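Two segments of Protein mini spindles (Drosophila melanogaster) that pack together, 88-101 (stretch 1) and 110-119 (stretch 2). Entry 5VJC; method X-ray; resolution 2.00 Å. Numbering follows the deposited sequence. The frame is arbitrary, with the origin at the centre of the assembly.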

# COMPACT_ATOMS: atom_id res chain seq x y z
N ASN A 88 8.70 -15.83 6.70
CA ASN A 88 9.31 -14.58 7.09
C ASN A 88 8.67 -13.36 6.40
O ASN A 88 9.22 -12.27 6.42
CB ASN A 88 10.81 -14.62 6.80
CG ASN A 88 11.54 -15.66 7.65
OD1 ASN A 88 12.01 -15.35 8.73
ND2 ASN A 88 11.62 -16.89 7.15
N LEU A 89 7.48 -13.56 5.84
CA LEU A 89 6.84 -12.50 5.04
C LEU A 89 6.73 -11.17 5.77
O LEU A 89 6.99 -10.11 5.19
CB LEU A 89 5.43 -12.95 4.60
CG LEU A 89 4.63 -11.93 3.77
CD1 LEU A 89 5.34 -11.57 2.44
CD2 LEU A 89 3.18 -12.43 3.54
N ASP A 90 6.30 -11.23 7.03
CA ASP A 90 6.07 -10.03 7.82
C ASP A 90 7.36 -9.21 7.98
O ASP A 90 7.33 -7.97 7.89
CB ASP A 90 5.46 -10.41 9.20
CG ASP A 90 6.38 -11.31 10.04
OD1 ASP A 90 6.87 -12.34 9.52
OD2 ASP A 90 6.61 -10.99 11.23
N LEU A 91 8.49 -9.89 8.17
CA LEU A 91 9.79 -9.22 8.29
C LEU A 91 10.19 -8.57 6.96
O LEU A 91 10.72 -7.46 6.94
CB LEU A 91 10.89 -10.22 8.72
CG LEU A 91 10.59 -10.96 10.03
CD1 LEU A 91 11.63 -12.07 10.30
CD2 LEU A 91 10.59 -9.93 11.14
N ILE A 92 9.97 -9.29 5.87
CA ILE A 92 10.36 -8.78 4.56
C ILE A 92 9.49 -7.58 4.15
O ILE A 92 10.01 -6.60 3.60
CB ILE A 92 10.27 -9.87 3.47
CG1 ILE A 92 11.28 -10.99 3.76
CG2 ILE A 92 10.55 -9.28 2.10
CD1 ILE A 92 12.69 -10.50 4.00
N LEU A 93 8.18 -7.66 4.43
CA LEU A 93 7.29 -6.53 4.16
C LEU A 93 7.74 -5.32 4.97
O LEU A 93 7.81 -4.21 4.43
CB LEU A 93 5.82 -6.88 4.45
CG LEU A 93 5.18 -7.94 3.53
CD1 LEU A 93 3.76 -8.27 3.95
CD2 LEU A 93 5.21 -7.49 2.02
N LYS A 94 8.04 -5.53 6.26
CA LYS A 94 8.53 -4.44 7.11
C LYS A 94 9.80 -3.82 6.57
O LYS A 94 9.95 -2.59 6.60
CB LYS A 94 8.79 -4.92 8.54
CG LYS A 94 7.54 -5.13 9.38
CD LYS A 94 7.86 -5.71 10.76
CE LYS A 94 6.59 -5.80 11.60
NZ LYS A 94 6.85 -6.32 12.98
N TRP A 95 10.73 -4.65 6.11
CA TRP A 95 12.00 -4.12 5.60
C TRP A 95 11.75 -3.24 4.36
O TRP A 95 12.39 -2.22 4.18
CB TRP A 95 12.99 -5.24 5.26
CG TRP A 95 14.29 -4.71 4.70
CD1 TRP A 95 15.28 -4.07 5.40
CD2 TRP A 95 14.72 -4.74 3.33
NE1 TRP A 95 16.30 -3.71 4.55
CE2 TRP A 95 15.99 -4.12 3.28
CE3 TRP A 95 14.17 -5.25 2.15
CZ2 TRP A 95 16.70 -3.97 2.09
CZ3 TRP A 95 14.88 -5.10 0.96
CH2 TRP A 95 16.13 -4.47 0.94
N LEU A 96 10.81 -3.65 3.53
CA LEU A 96 10.51 -2.85 2.34
C LEU A 96 9.83 -1.54 2.73
O LEU A 96 10.12 -0.51 2.13
CB LEU A 96 9.68 -3.67 1.34
CG LEU A 96 10.58 -4.78 0.79
CD1 LEU A 96 9.78 -5.93 0.23
CD2 LEU A 96 11.58 -4.21 -0.26
N THR A 97 8.97 -1.54 3.75
CA THR A 97 8.33 -0.30 4.17
C THR A 97 9.38 0.73 4.60
O THR A 97 9.18 1.94 4.41
CB THR A 97 7.30 -0.49 5.33
OG1 THR A 97 7.97 -0.84 6.55
CG2 THR A 97 6.22 -1.55 4.98
N LEU A 98 10.50 0.28 5.17
CA LEU A 98 11.59 1.23 5.47
C LEU A 98 12.19 1.82 4.19
O LEU A 98 12.44 3.02 4.12
CB LEU A 98 12.68 0.56 6.30
CG LEU A 98 12.23 0.04 7.66
CD1 LEU A 98 13.41 -0.72 8.28
CD2 LEU A 98 11.78 1.18 8.59
N ARG A 99 12.39 0.98 3.18
CA ARG A 99 12.90 1.40 1.88
C ARG A 99 11.96 2.33 1.11
O ARG A 99 12.38 3.01 0.17
CB ARG A 99 13.21 0.17 1.01
CG ARG A 99 14.45 -0.57 1.49
CD ARG A 99 15.48 0.46 1.88
NE ARG A 99 16.50 -0.00 2.80
CZ ARG A 99 16.27 -0.51 4.01
NH1 ARG A 99 15.03 -0.68 4.45
NH2 ARG A 99 17.30 -0.89 4.77
N PHE A 100 10.69 2.35 1.50
CA PHE A 100 9.76 3.27 0.85
C PHE A 100 10.02 4.72 1.25
O PHE A 100 9.59 5.64 0.56
CB PHE A 100 8.32 2.89 1.18
CG PHE A 100 7.87 1.60 0.55
CD1 PHE A 100 8.56 1.05 -0.52
CD2 PHE A 100 6.76 0.92 1.04
CE1 PHE A 100 8.15 -0.15 -1.11
CE2 PHE A 100 6.34 -0.28 0.46
CZ PHE A 100 7.04 -0.81 -0.62
N TYR A 101 10.73 4.94 2.36
CA TYR A 101 11.02 6.30 2.81
C TYR A 101 12.38 6.80 2.33
O TYR A 101 12.68 7.99 2.42
CB TYR A 101 10.94 6.37 4.33
CG TYR A 101 9.52 6.22 4.81
CD1 TYR A 101 8.98 4.96 5.03
CD2 TYR A 101 8.70 7.32 4.98
CE1 TYR A 101 7.67 4.80 5.45
CE2 TYR A 101 7.39 7.18 5.39
CZ TYR A 101 6.88 5.92 5.63
OH TYR A 101 5.59 5.77 6.04
N LYS A 110 12.92 -1.81 -8.18
CA LYS A 110 13.31 -3.20 -7.99
C LYS A 110 12.58 -3.84 -6.78
O LYS A 110 12.17 -4.99 -6.87
CB LYS A 110 14.83 -3.31 -7.82
CG LYS A 110 15.62 -2.82 -9.05
CD LYS A 110 15.19 -3.57 -10.32
CE LYS A 110 15.89 -4.92 -10.43
NZ LYS A 110 15.47 -5.64 -11.66
N GLY A 111 12.40 -3.10 -5.69
CA GLY A 111 11.61 -3.62 -4.56
C GLY A 111 10.16 -3.90 -4.95
O GLY A 111 9.58 -4.93 -4.58
N LEU A 112 9.58 -3.00 -5.73
CA LEU A 112 8.21 -3.22 -6.21
C LEU A 112 8.13 -4.42 -7.16
O LEU A 112 7.20 -5.18 -7.05
CB LEU A 112 7.67 -1.95 -6.88
CG LEU A 112 7.35 -0.86 -5.85
CD1 LEU A 112 7.23 0.53 -6.50
CD2 LEU A 112 6.09 -1.22 -5.07
N GLU A 113 9.09 -4.59 -8.07
CA GLU A 113 9.12 -5.79 -8.92
C GLU A 113 9.17 -7.08 -8.10
O GLU A 113 8.49 -8.04 -8.42
CB GLU A 113 10.34 -5.81 -9.84
CG GLU A 113 10.19 -5.15 -11.18
CD GLU A 113 11.48 -5.30 -12.00
OE1 GLU A 113 12.20 -6.31 -11.78
OE2 GLU A 113 11.77 -4.42 -12.83
N TYR A 114 10.05 -7.11 -7.11
CA TYR A 114 10.13 -8.25 -6.19
C TYR A 114 8.79 -8.52 -5.54
O TYR A 114 8.30 -9.64 -5.52
CB TYR A 114 11.20 -8.00 -5.12
CG TYR A 114 11.22 -9.03 -3.99
CD1 TYR A 114 11.40 -10.39 -4.26
CD2 TYR A 114 11.08 -8.65 -2.66
CE1 TYR A 114 11.43 -11.33 -3.23
CE2 TYR A 114 11.12 -9.58 -1.63
CZ TYR A 114 11.29 -10.92 -1.92
OH TYR A 114 11.31 -11.84 -0.88
N LEU A 115 8.18 -7.46 -5.02
CA LEU A 115 6.88 -7.58 -4.36
C LEU A 115 5.82 -8.20 -5.26
O LEU A 115 4.97 -8.96 -4.78
CB LEU A 115 6.41 -6.21 -3.87
CG LEU A 115 7.05 -5.81 -2.55
CD1 LEU A 115 6.89 -4.32 -2.35
CD2 LEU A 115 6.39 -6.59 -1.39
N VAL A 116 5.86 -7.86 -6.55
CA VAL A 116 4.96 -8.48 -7.50
C VAL A 116 5.20 -9.99 -7.52
O VAL A 116 4.24 -10.75 -7.51
CB VAL A 116 5.09 -7.88 -8.92
CG1 VAL A 116 4.30 -8.70 -9.94
CG2 VAL A 116 4.61 -6.44 -8.92
N GLN A 117 6.46 -10.43 -7.55
CA GLN A 117 6.77 -11.87 -7.52
C GLN A 117 6.29 -12.51 -6.21
O GLN A 117 5.75 -13.62 -6.20
CB GLN A 117 8.27 -12.15 -7.67
CG GLN A 117 9.06 -11.49 -8.81
CD GLN A 117 10.57 -11.66 -8.58
OE1 GLN A 117 11.31 -10.68 -8.38
NE2 GLN A 117 11.02 -12.92 -8.54
N VAL A 118 6.49 -11.81 -5.10
CA VAL A 118 6.04 -12.29 -3.79
C VAL A 118 4.53 -12.48 -3.74
O VAL A 118 4.05 -13.53 -3.31
CB VAL A 118 6.45 -11.32 -2.67
CG1 VAL A 118 5.70 -11.64 -1.36
CG2 VAL A 118 7.96 -11.38 -2.45
N PHE A 119 3.77 -11.47 -4.16
CA PHE A 119 2.32 -11.57 -4.00
C PHE A 119 1.72 -12.58 -4.97
O PHE A 119 0.72 -13.22 -4.63
CB PHE A 119 1.66 -10.18 -4.12
CG PHE A 119 1.68 -9.44 -2.83
CD1 PHE A 119 0.64 -9.58 -1.92
CD2 PHE A 119 2.78 -8.69 -2.46
CE1 PHE A 119 0.67 -8.96 -0.69
CE2 PHE A 119 2.83 -8.05 -1.22
CZ PHE A 119 1.77 -8.19 -0.33

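This is an apolar, near-antiparallel helix-to-helix contact, in which leucine, isoleucine, valine and aromatic side chains pack against one another and no hydrogen bond crosses between the two stretches. The helix 89-99 and the helix 110-119 run at 156° to each other, and their axes come no nearer than 11.0 Å. That spacing leaves room for a layer of large side chains, and the 375 Å² buried, both sides summed, is made almost entirely by such groups.

The pairing runs in opposite senses along the two helices, as an antiparallel arrangement requires. Leu 89 lies across from Val 118, Leu 93 from Leu 115, and Leu 96 from Gly 111, with CA to CA distances of 8.9, 8.6 and 7.0 Å. The backbones therefore draw together toward the Gly 111 end. There the coordinates show what the absence of a side chain permits: Leu 96 CD2 sits 4.3 Å from Gly 111 CA, and a CB built on Gly 111 would point toward the first helix and lie only 3.5 Å from Leu 96 CD2. The first rule to read here is that the closest backbone approach falls where one helix offers a glycine and the other a leucine that leans over it.

Leu 115 is the hub of the second helix. Its CA-to-CB bond points toward the first stretch, and it meets three residues spaced along it: Leu 93 (CD2 to Leu 115 CD2, 3.7 Å), Leu 96 (CD1 to Leu 115 CD2, 3.8 Å) and Phe 100 (CZ to Leu 115 CD1, 3.9 Å). Leu 96 CD1 lies against both methyls of Leu 115, since it is also 4.2 Å from Leu 115 CD1; Leu 115 CD1 in turn sits at the edge of the Phe 100 ring, near its plane. Leu 96 is the counterpart on the first helix; with 57 Å² covered, the largest area of any residue here, it touches Gly 111, Tyr 114 and Leu 115.

Direction at CB does not settle who takes part. Leu 89, Leu 93 and Phe 100 all leave the backbone sideways, yet their ends come nearer. Leu 93, in the m, t rotamer, also places CD2 4.1 Å from Phe 119 CE2, while Leu 89, in the t, p rotamer, brings CD1 to 3.8 Å from Val 118 CG1.

Tyr 114 meets the first helix with one edge of its ring: Ile 92 CG2 lies 3.8 Å from Tyr 114 CE2, and Leu 96 CD1, one helical turn on, lies 4.2 Å from Tyr 114 CD2.

No polar contact joins the two stretches. Tyr 114 OH comes to 4.0 Å from a methyl, Ile 92 CG2, and two other polar side chains bond within their own stretch. Thr 97 turns its hydroxyl back on its own helix, OG1 donating to Lys 94 O at 2.6 Å, and Lys 110 NZ forms a salt bridge with Glu 113 OE1 at 3.3 Å, a weak hydrogen bond, within its own exposed turn.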